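PDB 7CAY: ATP-dependent protease from Xanthomonas campestris pv. campestris, which is homologous to the N-terminal substrate-binding domain of Lon peptidase and may therefore bind protein substrates. Local coordinates for residues D152-V157 and R183-L188. Sequence-based numbering, arbitrary orientation.
Sequences DQAAWV and RRLEQL
L185 reaches across from helix 181-190 to the first turn of helix 154-164, and its CD1 methyl does most of the touching. CD1 lies 3.8 Å from the CB methyl of A154 and 4.0 Å from V157 CG1, so one methyl bridges two residues a helical turn apart. L185 CD1 also lies 3.5 Å from A154 O. The L185 and V157 side chains cross at about a right angle, and V157 presents CG1 because that branch stands between its own backbone N and carbonyl carbon (chi1 56°). These contacts of L185 CD1 are the compact part. Beside them the contact is looser: R184 NH1 comes to 4.0 Å from A155 CB, which lies near the guanidinium plane, and no hydrogen bond joins the two segments. The arginine is anchored instead by NE to the carbonyl oxygen of E178, with a long, weak ion pair from NH1 to D116. The exposed W156 side chain leaves the backbone away from residues 183-188, its ring in a cation-pi contact with R160. L175 of helix 169-177 packs against R184 and L188; W159 meets R184 and L161 meets L188, making this helix-helix packing in the C-terminal helical part of a Lon N-terminal-type domain, apart from its beta-sheet.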
loop_
_atom_site.group_PDB
_atom_site.type_symbol
_atom_site.label_atom_id
_atom_site.label_comp_id
_atom_site.label_asym_id
_atom_site.label_seq_id
_atom_site.Cartn_x
_atom_site.Cartn_y
_atom_site.Cartn_z
ATOM N N ASP A 152 -13.759 -6.761 14.595
ATOM C CA ASP A 152 -13.981 -8.165 14.285
ATOM C C ASP A 152 -13.873 -8.470 12.795
ATOM O O ASP A 152 -14.320 -9.538 12.368
ATOM C CB ASP A 152 -15.352 -8.605 14.806
ATOM N N GLN A 153 -13.309 -7.561 12.001
ATOM C CA GLN A 153 -13.093 -7.797 10.579
ATOM C C GLN A 153 -11.679 -8.330 10.378
ATOM O O GLN A 153 -10.706 -7.683 10.778
ATOM C CB GLN A 153 -13.312 -6.515 9.777
ATOM N N ALA A 154 -11.571 -9.508 9.757
ATOM C CA ALA A 154 -10.281 -10.188 9.663
ATOM C C ALA A 154 -9.292 -9.401 8.811
ATOM O O ALA A 154 -8.104 -9.320 9.141
ATOM C CB ALA A 154 -10.467 -11.596 9.099
ATOM N N ALA A 155 -9.761 -8.820 7.706
ATOM C CA ALA A 155 -8.868 -8.034 6.865
ATOM C C ALA A 155 -8.408 -6.766 7.570
ATOM O O ALA A 155 -7.281 -6.310 7.350
ATOM C CB ALA A 155 -9.553 -7.689 5.543
ATOM N N TRP A 156 -9.253 -6.188 8.426
ATOM C CA TRP A 156 -8.881 -4.947 9.096
ATOM C C TRP A 156 -7.834 -5.196 10.176
ATOM O O TRP A 156 -6.809 -4.507 10.228
ATOM C CB TRP A 156 -10.119 -4.271 9.687
ATOM C CG TRP A 156 -9.865 -2.842 10.047
ATOM C CD1 TRP A 156 -9.989 -1.757 9.229
ATOM C CD2 TRP A 156 -9.420 -2.342 11.314
ATOM N NE1 TRP A 156 -9.659 -0.611 9.910
ATOM C CE2 TRP A 156 -9.306 -0.944 11.192
ATOM C CE3 TRP A 156 -9.114 -2.940 12.539
ATOM C CZ2 TRP A 156 -8.895 -0.135 12.249
ATOM C CZ3 TRP A 156 -8.709 -2.136 13.588
ATOM C CH2 TRP A 156 -8.603 -0.749 13.436
ATOM N N VAL A 157 -8.075 -6.177 11.049
ATOM C CA VAL A 157 -7.095 -6.510 12.080
ATOM C C VAL A 157 -5.802 -7.004 11.444
ATOM O O VAL A 157 -4.714 -6.822 12.005
ATOM C CB VAL A 157 -7.683 -7.541 13.070
ATOM C CG1 VAL A 157 -8.167 -8.781 12.340
ATOM C CG2 VAL A 157 -6.666 -7.920 14.138
ATOM N N ARG A 183 -5.808 -16.405 5.691
ATOM C CA ARG A 183 -4.454 -16.899 5.461
ATOM C C ARG A 183 -3.424 -15.806 5.698
ATOM O O ARG A 183 -2.268 -16.100 6.027
ATOM C CB ARG A 183 -4.322 -17.468 4.048
ATOM C CG ARG A 183 -4.277 -18.989 4.011
ATOM C CD ARG A 183 -4.076 -19.533 2.603
ATOM N NE ARG A 183 -5.281 -19.420 1.785
ATOM C CZ ARG A 183 -5.387 -18.647 0.709
ATOM N NH1 ARG A 183 -4.352 -17.921 0.307
ATOM N NH2 ARG A 183 -6.525 -18.609 0.028
ATOM N N ARG A 184 -3.824 -14.542 5.539
ATOM C CA ARG A 184 -2.954 -13.431 5.907
ATOM C C ARG A 184 -2.669 -13.443 7.404
ATOM O O ARG A 184 -1.517 -13.318 7.833
ATOM C CB ARG A 184 -3.597 -12.110 5.488
ATOM C CG ARG A 184 -2.733 -11.239 4.595
ATOM C CD ARG A 184 -3.449 -9.941 4.263
ATOM N NE ARG A 184 -4.407 -10.099 3.171
ATOM C CZ ARG A 184 -5.598 -9.510 3.132
ATOM N NH1 ARG A 184 -5.988 -8.734 4.136
ATOM N NH2 ARG A 184 -6.403 -9.704 2.095
ATOM N N LEU A 185 -3.717 -13.606 8.215
ATOM C CA LEU A 185 -3.544 -13.675 9.662
ATOM C C LEU A 185 -2.841 -14.952 10.103
ATOM O O LEU A 185 -2.235 -14.969 11.180
ATOM C CB LEU A 185 -4.903 -13.559 10.355
ATOM C CG LEU A 185 -5.545 -12.169 10.334
ATOM C CD1 LEU A 185 -7.032 -12.254 10.635
ATOM C CD2 LEU A 185 -4.853 -11.250 11.331
ATOM N N GLU A 186 -2.901 -16.015 9.299
ATOM C CA GLU A 186 -2.240 -17.260 9.680
ATOM C C GLU A 186 -0.725 -17.135 9.568
ATOM O O GLU A 186 0.010 -17.661 10.413
ATOM C CB GLU A 186 -2.759 -18.415 8.822
ATOM C CG GLU A 186 -2.402 -19.798 9.353
ATOM C CD GLU A 186 -3.109 -20.128 10.659
ATOM O OE1 GLU A 186 -4.347 -20.306 10.645
ATOM O OE2 GLU A 186 -2.422 -20.205 11.700
ATOM N N GLN A 187 -0.233 -16.444 8.538
ATOM C CA GLN A 187 1.201 -16.204 8.428
ATOM C C GLN A 187 1.639 -14.970 9.203
ATOM O O GLN A 187 2.798 -14.896 9.628
ATOM C CB GLN A 187 1.621 -16.076 6.959
ATOM C CG GLN A 187 1.268 -14.759 6.295
ATOM C CD GLN A 187 1.956 -14.591 4.949
ATOM O OE1 GLN A 187 2.878 -15.338 4.611
ATOM N NE2 GLN A 187 1.510 -13.606 4.173
ATOM N N LEU A 188 0.739 -14.004 9.401
ATOM C CA LEU A 188 1.021 -12.917 10.332
ATOM C C LEU A 188 1.201 -13.449 11.746
ATOM O O LEU A 188 1.909 -12.841 12.558
ATOM C CB LEU A 188 -0.105 -11.883 10.282
ATOM C CG LEU A 188 0.035 -10.609 11.117
ATOM C CD1 LEU A 188 1.251 -9.809 10.679
ATOM C CD2 LEU A 188 -1.230 -9.769 11.013
#